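Long-range contacts in Crov588 (Cafeteriavirus, PDB 6NYR), which is of unknown function but folds into a ring-shaped leucine-rich repeat solenoid built from FNIP repeats: residues A[168-173]-A[190-195]; A[151-156]-A[174-179]; A[401-406]-A[422-427]; A[406-411]-A[428-433]; A[621-626]-A[643-648]. All coordinates share one frame; numbering follows the deposited sequence.

Interaction 1: A[168-173]-A[190-195]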
# COMPACT_ATOMS: atom_id res chain seq x y z
N LEU A 168 4.92 -20.68 17.76
CA LEU A 168 5.04 -21.91 16.99
C LEU A 168 4.15 -21.82 15.76
O LEU A 168 2.95 -21.56 15.88
CB LEU A 168 4.64 -23.12 17.83
CG LEU A 168 4.63 -24.47 17.11
CD1 LEU A 168 6.05 -24.87 16.73
CD2 LEU A 168 3.96 -25.55 17.95
N SER A 169 4.74 -22.04 14.59
CA SER A 169 4.01 -21.98 13.32
C SER A 169 4.35 -23.21 12.51
O SER A 169 5.52 -23.44 12.17
CB SER A 169 4.36 -20.71 12.54
OG SER A 169 4.17 -19.55 13.32
N PHE A 170 3.33 -24.00 12.18
CA PHE A 170 3.49 -25.16 11.32
C PHE A 170 3.29 -24.78 9.86
O PHE A 170 2.60 -23.80 9.54
CB PHE A 170 2.49 -26.25 11.70
CG PHE A 170 2.77 -26.90 13.01
CD1 PHE A 170 3.70 -27.93 13.10
CD2 PHE A 170 2.10 -26.51 14.16
CE1 PHE A 170 3.95 -28.54 14.31
CE2 PHE A 170 2.36 -27.12 15.37
CZ PHE A 170 3.28 -28.13 15.44
N GLY A 171 3.89 -25.56 8.97
CA GLY A 171 3.78 -25.35 7.55
C GLY A 171 2.65 -26.15 6.92
O GLY A 171 1.82 -26.76 7.60
N ASP A 172 2.66 -26.18 5.59
CA ASP A 172 1.51 -26.68 4.84
C ASP A 172 1.23 -28.15 5.12
O ASP A 172 0.07 -28.57 5.19
CB ASP A 172 1.73 -26.47 3.34
CG ASP A 172 1.62 -25.03 2.92
OD1 ASP A 172 1.00 -24.24 3.66
OD2 ASP A 172 2.16 -24.68 1.85
N CYS A 173 2.28 -28.96 5.24
CA CYS A 173 2.12 -30.40 5.24
C CYS A 173 1.94 -30.98 6.64
O CYS A 173 1.54 -32.14 6.76
CB CYS A 173 3.31 -31.08 4.56
SG CYS A 173 3.40 -30.85 2.76
N LEU A 190 0.00 -19.85 18.44
CA LEU A 190 0.02 -21.14 17.77
C LEU A 190 -0.67 -21.00 16.42
O LEU A 190 -1.82 -20.54 16.36
CB LEU A 190 -0.66 -22.23 18.61
CG LEU A 190 -0.75 -23.63 18.00
CD1 LEU A 190 0.61 -24.15 17.57
CD2 LEU A 190 -1.41 -24.61 18.97
N GLU A 191 0.03 -21.36 15.35
CA GLU A 191 -0.54 -21.32 14.01
C GLU A 191 -0.35 -22.67 13.33
O GLU A 191 0.79 -23.13 13.16
CB GLU A 191 0.10 -20.23 13.15
CG GLU A 191 -0.52 -20.16 11.76
CD GLU A 191 -0.07 -18.97 10.95
OE1 GLU A 191 0.58 -18.07 11.52
OE2 GLU A 191 -0.36 -18.95 9.73
N PHE A 192 -1.46 -23.30 12.96
CA PHE A 192 -1.43 -24.50 12.13
C PHE A 192 -1.50 -24.13 10.66
O PHE A 192 -2.02 -23.08 10.27
CB PHE A 192 -2.59 -25.43 12.48
CG PHE A 192 -2.45 -26.09 13.82
CD1 PHE A 192 -1.54 -27.11 14.01
CD2 PHE A 192 -3.23 -25.68 14.89
CE1 PHE A 192 -1.41 -27.72 15.24
CE2 PHE A 192 -3.10 -26.28 16.13
CZ PHE A 192 -2.19 -27.30 16.30
N GLY A 193 -0.97 -25.03 9.82
CA GLY A 193 -0.89 -24.81 8.40
C GLY A 193 -2.00 -25.49 7.63
O GLY A 193 -2.98 -25.99 8.19
N ARG A 194 -1.81 -25.55 6.31
CA ARG A 194 -2.86 -26.00 5.40
C ARG A 194 -3.50 -27.31 5.86
O ARG A 194 -4.72 -27.39 6.04
CB ARG A 194 -2.27 -26.18 4.00
CG ARG A 194 -3.27 -26.08 2.86
CD ARG A 194 -2.56 -26.30 1.52
NE ARG A 194 -1.88 -27.59 1.52
CZ ARG A 194 -1.06 -28.02 0.56
NH1 ARG A 194 -0.81 -27.25 -0.49
NH2 ARG A 194 -0.49 -29.21 0.66
N ASN A 195 -2.69 -28.34 6.04
CA ASN A 195 -3.20 -29.71 6.10
C ASN A 195 -3.50 -30.20 7.51
O ASN A 195 -3.95 -31.34 7.65
CB ASN A 195 -2.20 -30.67 5.44
CG ASN A 195 -2.13 -30.49 3.94
OD1 ASN A 195 -2.80 -29.62 3.38
ND2 ASN A 195 -1.32 -31.30 3.28
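Segments 168-173 and 190-195 are matching parts of two successive coils of the leucine-rich repeat solenoid and run parallel. Leu168 and Ser169 pair in register with Leu190 and Glu191. Glu191 N donates to Leu168 O at 3.0 Å, and Phe170 N donates to Glu191 O at 2.9 Å. Both N-H groups arrive nearly along the C=O axis. Leu168 and Leu190 lie side by side on the buried face, with Leu168 CD2 at 3.7 Å from Leu190 CD1.

Phe170 has CG anti to its carbonyl carbon (chi1 -70°). Its CB sits 3.8 Å from Glu191 O. Next along the ring, CD2 meets Phe192 CD1 at 3.7 Å. At the ring edge, CE2 reaches Leu190 CD1 at 4.1 Å. Phe192 repeats the same first torsion, so the two rings point the same way with planes 4° apart. They are slid apart and barely overlap. Phe174 stacks on Phe170 within the coil.

Farther on, Asn195 N donates to Asp172 O at 2.9 Å. Asp172 CB lies over the guanidinium face of Arg194. Arg194 NE donates to Asn195 OD1, which lies close to the guanidinium plane. Asp172 OD2 stays 4.6 Å from Arg194 NH1, with no N-H aimed at it. The coils are thus joined by backbone bonds and apolar packing, and the acid-base pair probably adds only a diffuse attraction.

Interaction 2: A[151-156]-A[174-179]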
# COMPACT_ATOMS: atom_id res chain seq x y z
N GLU A 151 7.18 -28.74 3.97
CA GLU A 151 7.15 -30.19 3.84
C GLU A 151 7.17 -30.91 5.17
O GLU A 151 6.96 -32.13 5.19
CB GLU A 151 8.34 -30.66 2.99
CG GLU A 151 8.26 -30.25 1.53
CD GLU A 151 6.98 -30.70 0.87
OE1 GLU A 151 6.50 -31.81 1.20
OE2 GLU A 151 6.46 -29.96 0.02
N PHE A 152 7.41 -30.21 6.28
CA PHE A 152 7.55 -30.89 7.55
C PHE A 152 6.25 -31.58 7.94
O PHE A 152 5.20 -30.94 8.04
CB PHE A 152 7.96 -29.92 8.65
CG PHE A 152 8.13 -30.58 9.98
CD1 PHE A 152 9.27 -31.33 10.24
CD2 PHE A 152 7.16 -30.47 10.96
CE1 PHE A 152 9.44 -31.94 11.46
CE2 PHE A 152 7.33 -31.08 12.19
CZ PHE A 152 8.47 -31.82 12.44
N ASN A 153 6.32 -32.89 8.16
CA ASN A 153 5.18 -33.65 8.64
C ASN A 153 5.69 -34.83 9.47
O ASN A 153 5.50 -35.99 9.12
CB ASN A 153 4.29 -34.10 7.49
CG ASN A 153 2.99 -34.71 7.97
OD1 ASN A 153 2.60 -34.52 9.12
ND2 ASN A 153 2.33 -35.45 7.10
N GLN A 154 6.34 -34.54 10.59
CA GLN A 154 6.84 -35.56 11.50
C GLN A 154 6.21 -35.36 12.87
O GLN A 154 5.83 -34.25 13.24
CB GLN A 154 8.37 -35.52 11.62
CG GLN A 154 9.10 -35.80 10.32
CD GLN A 154 8.76 -37.17 9.75
OE1 GLN A 154 8.59 -38.14 10.49
NE2 GLN A 154 8.65 -37.24 8.43
N LYS A 155 6.11 -36.45 13.63
CA LYS A 155 5.48 -36.38 14.94
C LYS A 155 6.29 -35.49 15.87
O LYS A 155 7.52 -35.42 15.79
CB LYS A 155 5.34 -37.78 15.54
CG LYS A 155 4.27 -38.65 14.88
CD LYS A 155 4.52 -40.14 15.12
CE LYS A 155 3.43 -40.99 14.48
NZ LYS A 155 3.75 -42.45 14.50
N ILE A 156 5.58 -34.80 16.76
CA ILE A 156 6.17 -34.02 17.85
C ILE A 156 5.63 -34.60 19.15
O ILE A 156 4.42 -34.57 19.39
CB ILE A 156 5.87 -32.52 17.74
CG1 ILE A 156 6.48 -31.95 16.46
CG2 ILE A 156 6.41 -31.76 18.93
CD1 ILE A 156 5.52 -31.77 15.34
N PHE A 174 2.24 -30.22 7.68
CA PHE A 174 2.12 -30.77 9.02
C PHE A 174 0.69 -31.23 9.28
O PHE A 174 -0.26 -30.44 9.16
CB PHE A 174 2.53 -29.77 10.09
CG PHE A 174 2.39 -30.31 11.48
CD1 PHE A 174 3.32 -31.22 11.96
CD2 PHE A 174 1.32 -29.96 12.29
CE1 PHE A 174 3.21 -31.75 13.23
CE2 PHE A 174 1.21 -30.48 13.57
CZ PHE A 174 2.15 -31.38 14.03
N ASN A 175 0.53 -32.50 9.65
CA ASN A 175 -0.77 -33.05 10.00
C ASN A 175 -0.56 -34.26 10.91
O ASN A 175 -0.88 -35.39 10.52
CB ASN A 175 -1.55 -33.43 8.75
CG ASN A 175 -2.98 -33.85 9.06
OD1 ASN A 175 -3.53 -33.51 10.12
ND2 ASN A 175 -3.59 -34.59 8.15
N GLN A 176 -0.02 -34.04 12.10
CA GLN A 176 0.14 -35.08 13.10
C GLN A 176 -0.61 -34.70 14.37
O GLN A 176 -0.75 -33.52 14.69
CB GLN A 176 1.62 -35.34 13.44
CG GLN A 176 2.47 -35.85 12.29
CD GLN A 176 2.07 -37.24 11.83
OE1 GLN A 176 1.64 -38.08 12.63
NE2 GLN A 176 2.22 -37.50 10.54
N LYS A 177 -1.07 -35.72 15.09
CA LYS A 177 -1.79 -35.50 16.33
C LYS A 177 -0.90 -34.77 17.33
O LYS A 177 0.32 -34.99 17.38
CB LYS A 177 -2.27 -36.83 16.91
CG LYS A 177 -3.10 -36.73 18.18
CD LYS A 177 -4.32 -35.84 18.00
CE LYS A 177 -5.10 -35.68 19.30
NZ LYS A 177 -5.97 -36.85 19.60
N ILE A 178 -1.51 -33.89 18.12
CA ILE A 178 -0.86 -33.20 19.22
C ILE A 178 -1.54 -33.64 20.51
O ILE A 178 -2.74 -33.38 20.69
CB ILE A 178 -0.91 -31.67 19.06
CG1 ILE A 178 -0.05 -31.26 17.87
CG2 ILE A 178 -0.47 -30.98 20.34
CD1 ILE A 178 -0.16 -29.80 17.51
N THR A 179 -0.79 -34.29 21.39
CA THR A 179 -1.36 -34.86 22.60
C THR A 179 -0.98 -34.04 23.83
O THR A 179 -0.37 -32.97 23.74
CB THR A 179 -0.93 -36.32 22.78
OG1 THR A 179 0.49 -36.39 22.99
CG2 THR A 179 -1.30 -37.16 21.57
O HOH W 1 1.87 -35.46 20.33
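Polar contacts between loops 151-156 and 174-179 centre on one oxygen. Asn153 extends with CG anti to its backbone N (chi1 -171°), which carries OD1 across to the next coil. There Asn175 N donates to Asn153 OD1 at 2.9 Å, from well above the amide plane. Gln176 NE2 adds a weak bond to Asn153 OD1 at 3.3 Å. The two side-chain amides are turned 39° against each other. The pattern continues around the ring: Asn131 OD1 receives Asn153 N, and Asn175 OD1 receives Asn197 N and Gln198 NE2. This is an asparagine ladder, a familiar feature of leucine-rich repeat folds.

A water makes the second polar link. It donates to Ile156 O at 2.9 Å and accepts from Thr179 N at 3.1 Å. Its bond to Lys177 O is weak.

Apolar contacts lie beneath the ladder. Phe152 and Phe174 point the same way, and Phe152 CE2 is 4.0 Å from Phe174 CD1. Gln154 O lies at the edge of the Phe174 ring, 3.6 Å from Phe174 CE1. Each ring also carries a backbone nitrogen over one face: Gln154 N over Phe152, and Gln176 N over Phe174.

Nearer the surface, the extended Lys155 chain crosses Gln176, with Lys155 CG 3.5 Å from Gln176 OE1. Three successive coils (Asn131, Asn153, Asn175) each offer the next an amide oxygen for its backbone N-H, so this coil-to-coil polar link does not depend on charge.

Interaction 3: A[401-406]-A[422-427]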
# COMPACT_ATOMS: atom_id res chain seq x y z
N LYS A 401 -34.03 19.00 1.10
CA LYS A 401 -33.70 18.70 2.49
C LYS A 401 -33.28 17.25 2.70
O LYS A 401 -33.55 16.68 3.77
CB LYS A 401 -34.88 19.05 3.39
CG LYS A 401 -34.84 20.48 3.95
CD LYS A 401 -35.13 21.51 2.86
CE LYS A 401 -34.21 22.72 2.98
NZ LYS A 401 -34.67 23.75 3.94
N VAL A 402 -32.60 16.65 1.73
CA VAL A 402 -32.22 15.25 1.83
C VAL A 402 -30.85 15.09 2.49
O VAL A 402 -30.70 14.33 3.44
CB VAL A 402 -32.24 14.60 0.43
CG1 VAL A 402 -31.81 13.15 0.51
CG2 VAL A 402 -33.62 14.74 -0.19
N LEU A 403 -29.84 15.80 1.99
CA LEU A 403 -28.50 15.67 2.54
C LEU A 403 -28.39 16.47 3.84
O LEU A 403 -28.84 17.62 3.89
CB LEU A 403 -27.46 16.17 1.53
CG LEU A 403 -27.45 15.39 0.21
CD1 LEU A 403 -26.55 16.06 -0.81
CD2 LEU A 403 -27.02 13.94 0.44
N PRO A 404 -27.83 15.89 4.90
CA PRO A 404 -27.75 16.61 6.18
C PRO A 404 -26.73 17.74 6.15
O PRO A 404 -25.73 17.70 5.42
CB PRO A 404 -27.34 15.52 7.18
CG PRO A 404 -26.57 14.53 6.35
CD PRO A 404 -27.22 14.55 4.97
N ASN A 405 -26.99 18.76 6.97
CA ASN A 405 -26.06 19.88 7.09
C ASN A 405 -24.69 19.45 7.58
O ASN A 405 -23.71 20.16 7.31
CB ASN A 405 -26.61 20.93 8.06
CG ASN A 405 -27.92 21.55 7.58
OD1 ASN A 405 -28.12 21.75 6.38
ND2 ASN A 405 -28.81 21.87 8.52
N SER A 406 -24.58 18.31 8.26
CA SER A 406 -23.29 17.90 8.80
C SER A 406 -22.37 17.29 7.76
O SER A 406 -21.19 17.06 8.06
CB SER A 406 -23.51 16.88 9.93
OG SER A 406 -24.30 15.79 9.49
N GLU A 422 -30.10 24.34 -6.47
CA GLU A 422 -29.66 25.04 -5.27
C GLU A 422 -30.35 24.44 -4.04
O GLU A 422 -31.44 23.87 -4.10
CB GLU A 422 -29.93 26.54 -5.38
CG GLU A 422 -31.37 26.94 -5.55
CD GLU A 422 -31.57 28.42 -5.30
OE1 GLU A 422 -30.60 29.20 -5.47
OE2 GLU A 422 -32.69 28.81 -4.92
N ASN A 423 -29.68 24.61 -2.90
CA ASN A 423 -30.11 24.05 -1.62
C ASN A 423 -30.31 22.53 -1.65
O ASN A 423 -31.14 21.99 -0.93
CB ASN A 423 -31.40 24.72 -1.13
CG ASN A 423 -31.19 26.14 -0.67
OD1 ASN A 423 -31.38 27.09 -1.42
ND2 ASN A 423 -30.77 26.29 0.58
N VAL A 424 -29.53 21.84 -2.47
CA VAL A 424 -29.38 20.40 -2.36
C VAL A 424 -28.12 20.06 -1.58
O VAL A 424 -28.15 19.30 -0.61
CB VAL A 424 -29.38 19.72 -3.74
CG1 VAL A 424 -29.27 18.20 -3.57
CG2 VAL A 424 -30.64 20.07 -4.51
N LEU A 425 -26.99 20.62 -2.00
CA LEU A 425 -25.71 20.37 -1.35
C LEU A 425 -25.60 21.23 -0.10
O LEU A 425 -25.78 22.45 -0.18
CB LEU A 425 -24.57 20.66 -2.31
CG LEU A 425 -24.62 19.88 -3.62
CD1 LEU A 425 -23.61 20.44 -4.61
CD2 LEU A 425 -24.37 18.40 -3.38
N PRO A 426 -25.28 20.65 1.05
CA PRO A 426 -25.30 21.42 2.30
C PRO A 426 -24.12 22.38 2.40
O PRO A 426 -23.01 22.07 1.98
CB PRO A 426 -25.23 20.35 3.39
CG PRO A 426 -24.49 19.22 2.73
CD PRO A 426 -24.92 19.23 1.28
N ASN A 427 -24.40 23.57 2.94
CA ASN A 427 -23.33 24.45 3.38
C ASN A 427 -22.52 23.73 4.45
O ASN A 427 -23.07 23.28 5.46
CB ASN A 427 -23.90 25.76 3.93
CG ASN A 427 -24.45 26.65 2.84
OD1 ASN A 427 -23.77 26.94 1.86
ND2 ASN A 427 -25.69 27.10 3.02
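This is a largely buried apolar contact between two equivalent loops, 401-406 and 422-427, that lead into strands 409-411 and 431-433. No hydrogen bond joins the two segments. Leu403 and Pro426 carry most of the packing. Leu403 CG is anti to the carbonyl carbon (chi1 -61°), and Leu425 takes nearly the same turn. The two leucines therefore lie side by side and point the same way, with Leu403 CD1 at 4.1 Å from Leu425 CD2. The same methyl, Leu403 CD1, sits 3.6 Å from Val424 O.

The Leu-Pro-Asn sequence recurs here at a spacing of 22 residues, as it does through much of this leucine-rich repeat solenoid. Here the later coil sets Leu425 and Pro426 against Leu403. Leu403 and Leu425 both also touch Leu410 of strand 409-411.

Pro426 packs on the backbone of the earlier loop as well as on Leu403. Its CD is 4.0 Å from Leu403 CB. Its CG approaches Pro404 O at 3.3 Å, and its CB lies 3.8 Å from Asn405 CA. Asn405 and Asn427 are at the exposed side of the loops. At the end of the earlier loop, Ser406 OG bonds to Asn383 O and Leu385 O of the preceding coil.

Interaction 4: A[406-411]-A[428-433]; sequences SLTYLE and GLVHLS
Parallel strands 409-411 and 431-433 are neighbours in the strand row that lines the inner side of the leucine-rich repeat ring. Their axes run 4.9 Å apart. Thr408 O takes two bonds: His431 N at 2.8 Å, nearly along the C=O axis, and Val430 N, also at 2.8 Å, on a lone pair. Leu410 N then donates to His431 O at 2.9 Å in an almost straight bond. Ser433 N donates to Leu410 O at 3.0 Å.

On the buried face, Leu410 and Leu432 point the same way, both with CG anti to the backbone N. Leu429 CD1 touches both neighbours, 3.9 Å from Leu407 CD2 and 4.0 Å from Leu410 CB. On the other face, the Tyr409 ring crosses His431 obliquely.

Outside this shell, the neighbouring coils fix the polar groups. Thr408 OG1 bonds to Val386 O, and Ser450 OG bridges Gly428 N and Leu429 O. At Gly428 (phi 119°) a CB would be jammed against the carbonyl O of the residue before. His387 stacks on the Tyr409 ring. At the tip of that ring, Tyr409 OH donates to Glu411 OE1 at 3.1 Å, meeting it from above the carboxylate plane.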
# COMPACT_ATOMS: atom_id res chain seq x y z
N SER A 406 -24.58 18.31 8.26
CA SER A 406 -23.29 17.90 8.80
C SER A 406 -22.37 17.29 7.76
O SER A 406 -21.19 17.06 8.06
CB SER A 406 -23.51 16.88 9.93
OG SER A 406 -24.30 15.79 9.49
N LEU A 407 -22.85 17.05 6.54
CA LEU A 407 -22.06 16.35 5.54
C LEU A 407 -20.86 17.18 5.11
O LEU A 407 -21.00 18.34 4.72
CB LEU A 407 -22.91 16.02 4.32
CG LEU A 407 -22.40 14.88 3.43
CD1 LEU A 407 -22.53 13.54 4.14
CD2 LEU A 407 -23.14 14.88 2.09
N THR A 408 -19.67 16.57 5.16
CA THR A 408 -18.47 17.19 4.64
C THR A 408 -17.92 16.49 3.40
O THR A 408 -17.18 17.12 2.63
CB THR A 408 -17.36 17.21 5.70
OG1 THR A 408 -17.04 15.87 6.09
CG2 THR A 408 -17.80 18.00 6.93
N TYR A 409 -18.27 15.23 3.18
CA TYR A 409 -17.71 14.43 2.10
C TYR A 409 -18.83 13.72 1.36
O TYR A 409 -19.51 12.86 1.93
CB TYR A 409 -16.70 13.41 2.65
CG TYR A 409 -16.06 12.53 1.60
CD1 TYR A 409 -16.74 11.44 1.06
CD2 TYR A 409 -14.77 12.77 1.15
CE1 TYR A 409 -16.17 10.63 0.11
CE2 TYR A 409 -14.18 11.96 0.19
CZ TYR A 409 -14.89 10.89 -0.33
OH TYR A 409 -14.32 10.08 -1.28
N LEU A 410 -19.01 14.05 0.08
CA LEU A 410 -19.99 13.39 -0.76
C LEU A 410 -19.29 12.84 -2.00
O LEU A 410 -18.64 13.59 -2.74
CB LEU A 410 -21.11 14.35 -1.16
CG LEU A 410 -22.16 13.71 -2.08
CD1 LEU A 410 -22.74 12.46 -1.42
CD2 LEU A 410 -23.26 14.69 -2.41
N GLU A 411 -19.42 11.53 -2.21
CA GLU A 411 -18.91 10.86 -3.39
C GLU A 411 -20.08 10.23 -4.14
O GLU A 411 -20.77 9.36 -3.59
CB GLU A 411 -17.88 9.80 -3.01
CG GLU A 411 -17.43 8.89 -4.13
CD GLU A 411 -16.38 7.89 -3.69
OE1 GLU A 411 -16.10 7.81 -2.47
OE2 GLU A 411 -15.81 7.20 -4.56
N GLY A 428 -21.22 23.61 4.22
CA GLY A 428 -20.35 22.79 5.04
C GLY A 428 -19.67 21.67 4.29
O GLY A 428 -18.66 21.14 4.78
N LEU A 429 -20.17 21.31 3.11
CA LEU A 429 -19.52 20.29 2.31
C LEU A 429 -18.12 20.74 1.92
O LEU A 429 -17.92 21.86 1.44
CB LEU A 429 -20.34 20.00 1.05
CG LEU A 429 -19.97 18.71 0.32
CD1 LEU A 429 -20.47 17.52 1.13
CD2 LEU A 429 -20.53 18.68 -1.09
N VAL A 430 -17.15 19.86 2.14
CA VAL A 430 -15.75 20.15 1.87
C VAL A 430 -15.25 19.40 0.64
O VAL A 430 -14.52 19.97 -0.18
CB VAL A 430 -14.88 19.81 3.11
CG1 VAL A 430 -13.41 20.05 2.82
CG2 VAL A 430 -15.34 20.62 4.31
N HIS A 431 -15.65 18.14 0.48
CA HIS A 431 -15.20 17.30 -0.62
C HIS A 431 -16.40 16.84 -1.44
O HIS A 431 -17.33 16.24 -0.89
CB HIS A 431 -14.41 16.08 -0.12
CG HIS A 431 -13.01 16.39 0.30
ND1 HIS A 431 -12.70 16.92 1.53
CD2 HIS A 431 -11.84 16.25 -0.36
CE1 HIS A 431 -11.39 17.08 1.62
NE2 HIS A 431 -10.85 16.69 0.48
N LEU A 432 -16.37 17.12 -2.74
CA LEU A 432 -17.42 16.69 -3.65
C LEU A 432 -16.77 16.00 -4.84
O LEU A 432 -15.89 16.58 -5.49
CB LEU A 432 -18.27 17.87 -4.11
CG LEU A 432 -19.37 17.51 -5.12
CD1 LEU A 432 -20.22 16.36 -4.59
CD2 LEU A 432 -20.23 18.72 -5.44
N SER A 433 -17.22 14.79 -5.14
CA SER A 433 -16.62 13.97 -6.18
C SER A 433 -17.73 13.38 -7.04
O SER A 433 -18.61 12.69 -6.53
CB SER A 433 -15.76 12.86 -5.57
OG SER A 433 -15.06 12.14 -6.56

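Interaction 5: A[621-626]-A[643-648]; sequences NVLPCS and NVLPDT
Leu623 and Leu645 both turn CG anti to the carbonyl carbon (chi1 -69° and -62°), so both chains leave their backbones in the same way. Thr648 differs. Its OG1 takes the crowded position between backbone N and carbonyl carbon (chi1 45°), while CG2 is anti to the carbonyl carbon.

The leucine torsion brings Leu623 CD1 to 4.1 Å from Leu645 CD2. The same methyl meets the ring of Pro646, with Leu623 CD1 at 3.9 Å from Pro646 CD. The two side chains cross at about a right angle. Leu623 CD1 is also 3.8 Å from Val644 O. The neighbouring ring atom, Pro646 CG, lies 3.4 Å from Pro624 O.

The polar contacts are few. A water bridges the backbones: it accepts from Leu623 N at 2.7 Å and donates to Val644 O at 2.8 Å. It links two backbone groups that are not bonded directly. Thr648 OG1 comes within 3.2 Å of Cys625 O, but its hydrogen bond goes to Leu627 O, just beyond the earlier segment.

At the surface, glycerol, probably from the crystallisation liquor, is found near Cys625, and glycerol also bonds to Asp647 N. Backward along the ring, Pro624 packs on Leu601 and Leu605, and Cys625 N donates to Asn603 OD1. Val644 touches Ile618. The two segments are the loops leading into strands 629-631 and 651-655, close to the C-terminal end of the parallel strand row of the leucine-rich repeat ring.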
# COMPACT_ATOMS: atom_id res chain seq x y z
N ASN A 621 29.76 25.83 -20.35
CA ASN A 621 28.88 26.90 -19.89
C ASN A 621 27.44 26.72 -20.38
O ASN A 621 26.69 27.69 -20.48
CB ASN A 621 29.41 28.27 -20.33
CG ASN A 621 30.78 28.57 -19.75
OD1 ASN A 621 30.92 28.76 -18.55
ND2 ASN A 621 31.79 28.62 -20.61
N VAL A 622 27.06 25.48 -20.67
CA VAL A 622 25.69 25.14 -21.04
C VAL A 622 24.91 24.62 -19.84
O VAL A 622 23.77 25.02 -19.61
CB VAL A 622 25.70 24.11 -22.19
CG1 VAL A 622 24.31 23.58 -22.44
CG2 VAL A 622 26.28 24.74 -23.46
N LEU A 623 25.51 23.74 -19.05
CA LEU A 623 24.83 23.15 -17.91
C LEU A 623 24.80 24.14 -16.74
O LEU A 623 25.75 24.90 -16.55
CB LEU A 623 25.54 21.87 -17.48
CG LEU A 623 25.41 20.70 -18.46
CD1 LEU A 623 26.09 19.45 -17.91
CD2 LEU A 623 23.96 20.40 -18.79
N PRO A 624 23.71 24.15 -15.97
CA PRO A 624 23.60 25.12 -14.87
C PRO A 624 24.70 24.96 -13.83
O PRO A 624 25.11 23.85 -13.50
CB PRO A 624 22.21 24.83 -14.28
CG PRO A 624 21.44 24.21 -15.41
CD PRO A 624 22.46 23.38 -16.17
N CYS A 625 25.14 26.10 -13.29
CA CYS A 625 26.22 26.13 -12.31
C CYS A 625 25.82 25.59 -10.94
O CYS A 625 26.71 25.36 -10.11
CB CYS A 625 26.73 27.56 -12.12
SG CYS A 625 27.36 28.34 -13.62
N SER A 626 24.54 25.40 -10.67
CA SER A 626 24.10 24.82 -9.40
C SER A 626 23.69 23.37 -9.54
O SER A 626 23.28 22.76 -8.54
CB SER A 626 22.92 25.61 -8.82
OG SER A 626 23.34 26.80 -8.20
N ASN A 643 35.45 19.30 -18.22
CA ASN A 643 35.30 20.74 -18.26
C ASN A 643 33.90 21.19 -18.64
O ASN A 643 33.64 22.40 -18.69
CB ASN A 643 36.31 21.36 -19.23
CG ASN A 643 36.17 20.81 -20.65
OD1 ASN A 643 35.23 20.07 -20.95
ND2 ASN A 643 37.10 21.19 -21.52
N VAL A 644 32.99 20.26 -18.92
CA VAL A 644 31.63 20.56 -19.35
C VAL A 644 30.68 20.37 -18.18
O VAL A 644 29.60 20.98 -18.13
CB VAL A 644 31.24 19.68 -20.55
CG1 VAL A 644 29.75 19.47 -20.60
CG2 VAL A 644 31.76 20.29 -21.85
N LEU A 645 31.04 19.51 -17.26
CA LEU A 645 30.20 19.20 -16.10
C LEU A 645 30.45 20.21 -14.99
O LEU A 645 31.61 20.54 -14.70
CB LEU A 645 30.48 17.80 -15.59
CG LEU A 645 30.19 16.67 -16.59
CD1 LEU A 645 30.76 15.36 -16.09
CD2 LEU A 645 28.70 16.54 -16.84
N PRO A 646 29.41 20.76 -14.36
CA PRO A 646 29.63 21.70 -13.26
C PRO A 646 30.19 21.00 -12.02
O PRO A 646 29.93 19.82 -11.76
CB PRO A 646 28.24 22.28 -12.99
CG PRO A 646 27.29 21.23 -13.50
CD PRO A 646 27.98 20.62 -14.70
N ASP A 647 30.97 21.76 -11.25
CA ASP A 647 31.63 21.23 -10.07
C ASP A 647 30.64 20.80 -8.99
O ASP A 647 30.99 19.98 -8.14
CB ASP A 647 32.60 22.27 -9.51
CG ASP A 647 33.74 22.57 -10.45
OD1 ASP A 647 34.20 21.64 -11.14
OD2 ASP A 647 34.16 23.75 -10.51
N THR A 648 29.42 21.33 -9.02
CA THR A 648 28.43 20.95 -8.02
C THR A 648 27.88 19.55 -8.23
O THR A 648 27.24 19.02 -7.32
CB THR A 648 27.26 21.95 -8.03
OG1 THR A 648 26.87 22.23 -9.38
CG2 THR A 648 27.64 23.24 -7.32
O HOH W 2 27.96 22.66 -19.58

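How the interactions relate
All five contacts join successive coils of one solenoid. Interactions 1 and 4 hold strands of the inner rim, about 47 Å apart between centres and on opposite sides of the ring, and rely on parallel backbone bonds. Interactions 2, 3 and 5 lie farther from the ring centre and join loops. Interaction 2 uses side-chain amides, a water and phenylalanines. Interactions 3 and 5 use the same leucine-proline packing, but interaction 3 is more buried, while interaction 5 has a water bridge and a nearby glycerol. Interactions 1 and 2 touch, as Phe192 packs on Ile178. Interactions 3 and 4 share Ser406 and meet through Leu403 and Leu410.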